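Local coordinates for putative cell adhesion protein (Bacteroides fragilis, PDB 4H40) that is probably a fimbrial subunit of the fimbrillin type that takes part in building pili and in cell adhesion, at residues G54-L59 / C92-N97; R118-A123 / G130-G135; T148-T153 / P176-T181. All coordinates share one frame; numbering follows the deposited sequence.

Contact 1. Residues G54-L59 / C92-N97; sequences GSTIRL and CEVDDN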
# COMPACT_ATOMS: atom_id res chain seq x y z
N GLY B 54 -24.97 11.74 24.37
CA GLY B 54 -24.81 13.15 24.03
C GLY B 54 -25.02 13.49 22.57
O GLY B 54 -25.08 14.67 22.20
N SER B 55 -25.12 12.46 21.71
CA SER B 55 -25.38 12.64 20.29
C SER B 55 -26.85 13.01 20.08
O SER B 55 -27.66 12.83 20.99
CB SER B 55 -25.02 11.39 19.49
OG SER B 55 -25.91 10.32 19.72
N THR B 56 -27.17 13.57 18.92
CA THR B 56 -28.54 13.97 18.62
C THR B 56 -29.04 13.21 17.42
O THR B 56 -28.23 12.82 16.56
CB THR B 56 -28.68 15.49 18.39
OG1 THR B 56 -27.89 15.89 17.26
CG2 THR B 56 -28.34 16.31 19.62
N ILE B 57 -30.35 12.97 17.36
CA ILE B 57 -31.00 12.34 16.22
C ILE B 57 -32.13 13.24 15.77
O ILE B 57 -32.77 13.86 16.61
CB ILE B 57 -31.48 10.86 16.45
CG1 ILE B 57 -32.67 10.73 17.38
CG2 ILE B 57 -30.37 9.91 16.87
CD1 ILE B 57 -33.87 10.27 16.67
N ARG B 58 -32.36 13.34 14.46
CA ARG B 58 -33.49 14.04 13.87
C ARG B 58 -34.49 13.04 13.31
O ARG B 58 -34.13 12.18 12.51
CB ARG B 58 -33.08 15.02 12.75
CG ARG B 58 -34.30 15.55 11.95
CD ARG B 58 -34.00 16.69 11.01
NE ARG B 58 -33.33 17.80 11.69
CZ ARG B 58 -33.95 18.81 12.29
NH1 ARG B 58 -35.27 18.89 12.28
NH2 ARG B 58 -33.25 19.76 12.89
N LEU B 59 -35.74 13.18 13.70
CA LEU B 59 -36.81 12.35 13.19
C LEU B 59 -37.47 13.15 12.07
O LEU B 59 -37.96 14.24 12.34
CB LEU B 59 -37.76 12.03 14.36
CG LEU B 59 -38.78 10.92 14.20
CD1 LEU B 59 -38.13 9.56 14.15
CD2 LEU B 59 -39.71 10.93 15.36
N CYS B 92 -35.33 17.77 22.26
CA CYS B 92 -34.43 18.90 22.41
C CYS B 92 -34.58 19.87 21.23
O CYS B 92 -35.34 19.61 20.29
CB CYS B 92 -32.99 18.43 22.58
SG CYS B 92 -32.26 17.66 21.11
N GLU B 93 -33.89 21.01 21.32
CA GLU B 93 -33.85 22.03 20.28
C GLU B 93 -32.41 22.13 19.82
O GLU B 93 -31.50 22.16 20.65
CB GLU B 93 -34.39 23.37 20.78
CG GLU B 93 -35.90 23.38 21.01
CD GLU B 93 -36.78 23.11 19.80
OE1 GLU B 93 -36.44 23.57 18.68
OE2 GLU B 93 -37.84 22.47 19.98
N VAL B 94 -32.20 22.09 18.49
CA VAL B 94 -30.84 22.10 17.95
C VAL B 94 -30.64 23.22 16.92
O VAL B 94 -31.61 23.80 16.42
CB VAL B 94 -30.44 20.73 17.33
CG1 VAL B 94 -30.29 19.66 18.41
CG2 VAL B 94 -31.40 20.29 16.23
N ASP B 95 -29.35 23.49 16.62
CA ASP B 95 -28.94 24.42 15.58
C ASP B 95 -28.96 23.64 14.24
O ASP B 95 -29.24 22.44 14.23
CB ASP B 95 -27.56 25.05 15.90
CG ASP B 95 -26.33 24.13 15.90
OD1 ASP B 95 -26.46 22.93 15.57
OD2 ASP B 95 -25.22 24.62 16.23
N ASP B 96 -28.64 24.30 13.11
CA ASP B 96 -28.66 23.63 11.80
C ASP B 96 -27.60 22.50 11.69
O ASP B 96 -27.75 21.62 10.84
CB ASP B 96 -28.51 24.65 10.66
CG ASP B 96 -29.74 25.51 10.40
OD1 ASP B 96 -30.77 25.32 11.11
OD2 ASP B 96 -29.71 26.34 9.46
N ASN B 97 -26.61 22.48 12.59
CA ASN B 97 -25.56 21.45 12.59
C ASN B 97 -25.89 20.29 13.54
O ASN B 97 -25.11 19.34 13.61
CB ASN B 97 -24.22 22.08 12.95
CG ASN B 97 -23.70 22.99 11.86
OD1 ASN B 97 -23.48 24.19 12.09
ND2 ASN B 97 -23.54 22.47 10.65

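Contact 2. Residues R118-A123 / G130-G135; sequences RILSPA and GFVNIG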
# COMPACT_ATOMS: atom_id res chain seq x y z
N ARG B 118 -37.61 8.84 8.51
CA ARG B 118 -36.17 8.71 8.32
C ARG B 118 -35.46 9.33 9.51
O ARG B 118 -36.04 10.16 10.22
CB ARG B 118 -35.71 9.35 7.00
CG ARG B 118 -36.39 8.79 5.78
CD ARG B 118 -35.55 8.98 4.54
NE ARG B 118 -35.68 7.80 3.69
CZ ARG B 118 -34.66 7.12 3.18
NH1 ARG B 118 -33.42 7.53 3.37
NH2 ARG B 118 -34.88 6.04 2.46
N ILE B 119 -34.22 8.90 9.75
CA ILE B 119 -33.39 9.37 10.86
C ILE B 119 -32.08 9.88 10.33
O ILE B 119 -31.55 9.33 9.36
CB ILE B 119 -33.12 8.28 11.96
CG1 ILE B 119 -34.28 7.27 12.19
CG2 ILE B 119 -32.56 8.88 13.27
CD1 ILE B 119 -35.51 7.82 12.77
N LEU B 120 -31.55 10.91 10.99
CA LEU B 120 -30.25 11.53 10.77
C LEU B 120 -29.59 11.75 12.11
O LEU B 120 -30.27 12.09 13.08
CB LEU B 120 -30.40 12.88 10.04
CG LEU B 120 -31.00 12.87 8.67
CD1 LEU B 120 -31.68 14.16 8.40
CD2 LEU B 120 -29.97 12.61 7.59
N SER B 121 -28.27 11.57 12.16
CA SER B 121 -27.50 11.83 13.38
C SER B 121 -26.11 12.29 12.97
O SER B 121 -25.42 11.54 12.26
CB SER B 121 -27.45 10.62 14.31
OG SER B 121 -26.76 10.95 15.50
N PRO B 122 -25.69 13.53 13.31
CA PRO B 122 -26.37 14.56 14.13
C PRO B 122 -27.70 15.06 13.55
O PRO B 122 -27.95 14.90 12.35
CB PRO B 122 -25.34 15.71 14.18
CG PRO B 122 -24.03 15.04 13.94
CD PRO B 122 -24.34 13.99 12.92
N ALA B 123 -28.53 15.70 14.41
CA ALA B 123 -29.84 16.24 14.03
C ALA B 123 -29.70 17.49 13.16
O ALA B 123 -30.24 18.56 13.49
CB ALA B 123 -30.67 16.54 15.28
N GLY B 130 -34.49 18.36 0.45
CA GLY B 130 -34.98 17.34 1.37
C GLY B 130 -33.93 16.48 2.05
O GLY B 130 -34.30 15.59 2.83
N PHE B 131 -32.63 16.71 1.74
CA PHE B 131 -31.53 16.00 2.41
C PHE B 131 -30.80 17.00 3.33
O PHE B 131 -31.38 18.01 3.71
CB PHE B 131 -30.57 15.31 1.40
CG PHE B 131 -29.56 14.32 1.99
CD1 PHE B 131 -29.94 13.38 2.96
CD2 PHE B 131 -28.23 14.31 1.57
CE1 PHE B 131 -29.02 12.46 3.48
CE2 PHE B 131 -27.31 13.38 2.09
CZ PHE B 131 -27.72 12.46 3.03
N VAL B 132 -29.56 16.69 3.71
CA VAL B 132 -28.74 17.54 4.57
C VAL B 132 -27.48 17.94 3.82
O VAL B 132 -27.03 17.23 2.92
CB VAL B 132 -28.40 16.84 5.92
CG1 VAL B 132 -29.63 16.75 6.83
CG2 VAL B 132 -27.79 15.46 5.72
N ASN B 133 -26.91 19.09 4.20
CA ASN B 133 -25.63 19.58 3.68
C ASN B 133 -24.51 18.80 4.41
O ASN B 133 -24.45 18.83 5.65
CB ASN B 133 -25.51 21.10 3.89
CG ASN B 133 -26.47 21.95 3.09
OD1 ASN B 133 -26.77 21.67 1.93
ND2 ASN B 133 -26.94 23.04 3.68
N ILE B 134 -23.67 18.07 3.66
CA ILE B 134 -22.60 17.29 4.28
C ILE B 134 -21.34 17.40 3.44
O ILE B 134 -21.38 17.15 2.23
CB ILE B 134 -23.00 15.80 4.58
CG1 ILE B 134 -21.78 14.97 5.00
CG2 ILE B 134 -23.75 15.14 3.44
CD1 ILE B 134 -21.99 14.15 6.17
N GLY B 135 -20.24 17.77 4.10
CA GLY B 135 -18.91 17.90 3.51
C GLY B 135 -17.93 16.87 4.04
O GLY B 135 -18.34 15.81 4.53

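Contact 3. Residues T148-T153 / P176-T181; sequences TQTAMT and PIINQT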
# COMPACT_ATOMS: atom_id res chain seq x y z
N THR B 148 -31.65 -3.87 4.21
CA THR B 148 -33.00 -4.10 4.76
C THR B 148 -33.09 -3.70 6.23
O THR B 148 -34.11 -3.13 6.66
CB THR B 148 -33.44 -5.56 4.55
OG1 THR B 148 -32.54 -6.44 5.23
CG2 THR B 148 -33.51 -5.95 3.08
N GLN B 149 -32.02 -3.97 6.99
CA GLN B 149 -31.94 -3.72 8.43
C GLN B 149 -32.10 -2.22 8.78
O GLN B 149 -32.71 -1.89 9.81
CB GLN B 149 -30.60 -4.26 8.98
CG GLN B 149 -30.48 -5.79 8.98
CD GLN B 149 -29.95 -6.41 7.69
OE1 GLN B 149 -29.55 -5.73 6.73
NE2 GLN B 149 -29.89 -7.73 7.67
N THR B 150 -31.57 -1.34 7.90
CA THR B 150 -31.49 0.11 8.05
C THR B 150 -32.47 0.88 7.14
O THR B 150 -32.59 2.11 7.26
CB THR B 150 -30.04 0.58 7.77
OG1 THR B 150 -29.70 0.31 6.41
CG2 THR B 150 -29.04 -0.07 8.68
N ALA B 151 -33.20 0.16 6.26
CA ALA B 151 -34.18 0.73 5.33
C ALA B 151 -35.30 1.42 6.08
O ALA B 151 -35.64 1.04 7.21
CB ALA B 151 -34.75 -0.35 4.44
N MSE B 152 -35.86 2.46 5.43
CA MSE B 152 -36.96 3.30 5.92
C MSE B 152 -38.20 2.46 6.20
O MSE B 152 -38.54 1.57 5.43
CB MSE B 152 -37.26 4.40 4.89
CG MSE B 152 -38.48 5.24 5.22
SE MSE B 152 -38.87 6.60 3.90
CE MSE B 152 -39.21 5.46 2.37
N THR B 153 -38.87 2.77 7.31
CA THR B 153 -40.08 2.08 7.73
C THR B 153 -41.25 3.04 7.83
O THR B 153 -41.09 4.26 7.91
CB THR B 153 -39.87 1.33 9.05
OG1 THR B 153 -39.21 2.18 10.00
CG2 THR B 153 -39.07 0.06 8.86
N PRO B 176 -32.06 0.51 13.29
CA PRO B 176 -30.68 0.99 13.46
C PRO B 176 -30.28 1.89 12.27
O PRO B 176 -30.88 1.82 11.20
CB PRO B 176 -29.85 -0.29 13.54
CG PRO B 176 -30.68 -1.34 12.89
CD PRO B 176 -32.11 -0.95 13.03
N ILE B 177 -29.31 2.79 12.50
CA ILE B 177 -28.81 3.70 11.46
C ILE B 177 -27.35 3.31 11.12
O ILE B 177 -26.74 2.52 11.82
CB ILE B 177 -29.03 5.20 11.84
CG1 ILE B 177 -28.36 5.58 13.19
CG2 ILE B 177 -30.53 5.55 11.81
CD1 ILE B 177 -28.65 7.05 13.71
N ILE B 178 -26.84 3.80 10.02
CA ILE B 178 -25.52 3.42 9.51
C ILE B 178 -24.90 4.64 8.87
O ILE B 178 -25.62 5.59 8.51
CB ILE B 178 -25.70 2.20 8.54
CG1 ILE B 178 -24.37 1.56 8.10
CG2 ILE B 178 -26.67 2.50 7.37
CD1 ILE B 178 -24.48 0.14 7.67
N ASN B 179 -23.57 4.64 8.76
CA ASN B 179 -22.74 5.73 8.23
C ASN B 179 -22.95 5.99 6.75
O ASN B 179 -22.94 5.07 5.93
CB ASN B 179 -21.27 5.43 8.47
CG ASN B 179 -20.85 5.74 9.86
OD1 ASN B 179 -20.73 6.91 10.24
ND2 ASN B 179 -20.69 4.69 10.64
N GLN B 180 -23.04 7.28 6.43
CA GLN B 180 -23.22 7.76 5.07
C GLN B 180 -21.92 8.16 4.44
O GLN B 180 -21.84 8.28 3.22
CB GLN B 180 -24.22 8.94 5.04
CG GLN B 180 -25.62 8.56 5.53
CD GLN B 180 -26.15 7.30 4.87
OE1 GLN B 180 -26.46 7.27 3.68
NE2 GLN B 180 -26.17 6.21 5.61
N THR B 181 -20.88 8.31 5.27
CA THR B 181 -19.56 8.71 4.81
C THR B 181 -18.51 7.62 5.05
O THR B 181 -18.74 6.67 5.80
CB THR B 181 -19.08 10.02 5.49
OG1 THR B 181 -18.68 9.75 6.81
CG2 THR B 181 -20.11 11.07 5.54
O HOH W 1 -32.81 2.96 9.85

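Contact 1. Residues G54-L59 / C92-N97
Val94 lays its two methyl groups over two different residues of strand 56-59. Its CG1 meets the methyl of Thr56, with Val94 CG1 4.1 Å from Thr56 CG2. Its CG2 reaches the guanidinium of Arg58, with Val94 CG2 3.9 Å from Arg58 NH2. Thr56 and Val94 run alongside one another, pointing opposite ways. The methyl of Thr56, anti to the carbonyl carbon, is the branch turned to Cys92 and Val94, while OG1 bonds to Gly98 O and Ala123 N. Thr56 CG2 comes to 4.4 Å from Cys92 SG, so one methyl serves both residues.

Arg58 arrives by its far end. CG leaves anti to the backbone N (chi1 169°), and the chain then bends at chi3 (-54°). The guanidinium meets Val94 obliquely. It is fixed by hydrogen bonds elsewhere: NE to Lys124 O, NH1 to Ser73 OG and NH2 to Ala123 O.

The axes of the short pieces 56-59 and 92-94 come within 9.2 Å and run at 92°, nearly perpendicular. Strands 56-62 and 88-94 are not direct partners. Each pairs with strand 74-79, whose Leu77 touches Thr56 and whose Ala75 touches Val94. The contact joins the first and third strands of the antiparallel run 56-62, 74-79, 88-94 in the fimbrillin-like fold.

No hydrogen bond links the two segments. Asp96 OD1 stays 6.3 Å from Arg58 NH2, so any attraction between them is probably weak. Van der Waals packing of methyls, with the guanidinium end of Arg58 and more loosely the Cys92 sulfur, joins the segments; the polar groups of Thr56 and Arg58 are held by other parts of the chain.

Contact 2. Residues R118-A123 / G130-G135
Leu120 CD2 comes obliquely to the Phe131 ring, 4.2 Å from Phe131 CE1. One face of that ring carries the CG2 methyl of the adjacent Val132, 3.9 Å above the plane and over the ring centre. Outside the two segments, Phe131 stacks with Phe219. It also meets the ring of Trp221, their planes at about 50°.

Leu120 and Val132 form the closest part of the contact. Leu120 CD1 lies 3.7 Å from Val132 CG1, and Leu120 CD2 lies 4.0 Å from Val132 CG2. Each methyl of one side chain thus has a methyl of the other beside it. In Val132, CG1 is anti to the carbonyl carbon and CG2 lies between the backbone N and the carbonyl carbon (chi1 -72°). This splits its two methyls: both meet Leu120, and CG2 also rests on the ring.

All three residues are buried, and their contacts are apolar. No hydrogen bond crosses between the segments. The backbones stay well apart, with Leu120 CA 8.8 Å from Val132 CA, so side chains bridge the gap.

Leu120 belongs to the end of strand 113-121, whose direct neighbours include strands 56-62 and 141-142. Its side chain also touches Val60 on the first, Ala142 on the second and Trp221 in a loop. The irregular segment 130-135 lies between strands 113-121 and 141-142 in sequence, and it packs back against the strand that precedes it. Phe219 and Trp221 bring a later loop of the chain to the same apolar cluster.

Contact 3. Residues T148-T153 / P176-T181
Apolar contact joins Thr150 to Ile178. Thr150 CG2 lies 3.7 Å from Ile178 CG2, and the two side chains lie nearly perpendicular. In Ile178, CG1 is anti to the backbone N (chi1 -171°), which leaves CG2 as the branch that meets the threonine methyl.

Backbone oxygens make the next group of contacts. Gln149 O sits 3.4 Å from Pro176 CD, against the proline ring. Pro176 O lies 3.6 Å from Thr150 CA and also approaches the threonine methyl.

A water joins the two backbones. It donates to Thr150 O at 2.7 Å and to Pro176 O at 2.6 Å. No direct hydrogen bond links the segments.

The loop before strand 153-157 is thus packed against the start of strand 177-190 in the fimbrillin-like protein. Tyr24 of strand 23-24 touches Gln149, Thr150, Pro176 and Ile178.

Asp144 bridges the two segments from outside: its O accepts Thr150 OG1 and its OD2 accepts Gln180 NE2. Within its own segment, Gln180 NE2 bonds to Ile178 O at 3.0 Å. The oxygen lies in the amide plane of Gln180, but the donor stands 53° out of the carbonyl plane. Gln149 NE2 bonds to Gly40 O.

The three contacts follow one another along the chain, and none nests in or crosses another. Contact 1 closes the excursion through strands 74-79 and 88-94. The chain then reaches strand 113-121, and contact 2 closes the short loop that leaves its end. Contact 3 closes the later span containing strands 153-157 and 169-173. Contacts 1 and 2 meet through neighbouring strands 56-62 and 113-121, where Arg58 N lies 2.8 Å from Leu120 O. Contacts 2 and 3 touch where Ile119 packs on Ile177. Contacts 1 and 3 do not touch, their nearest atoms being about 5 Å apart. Contact 2 therefore links the other two.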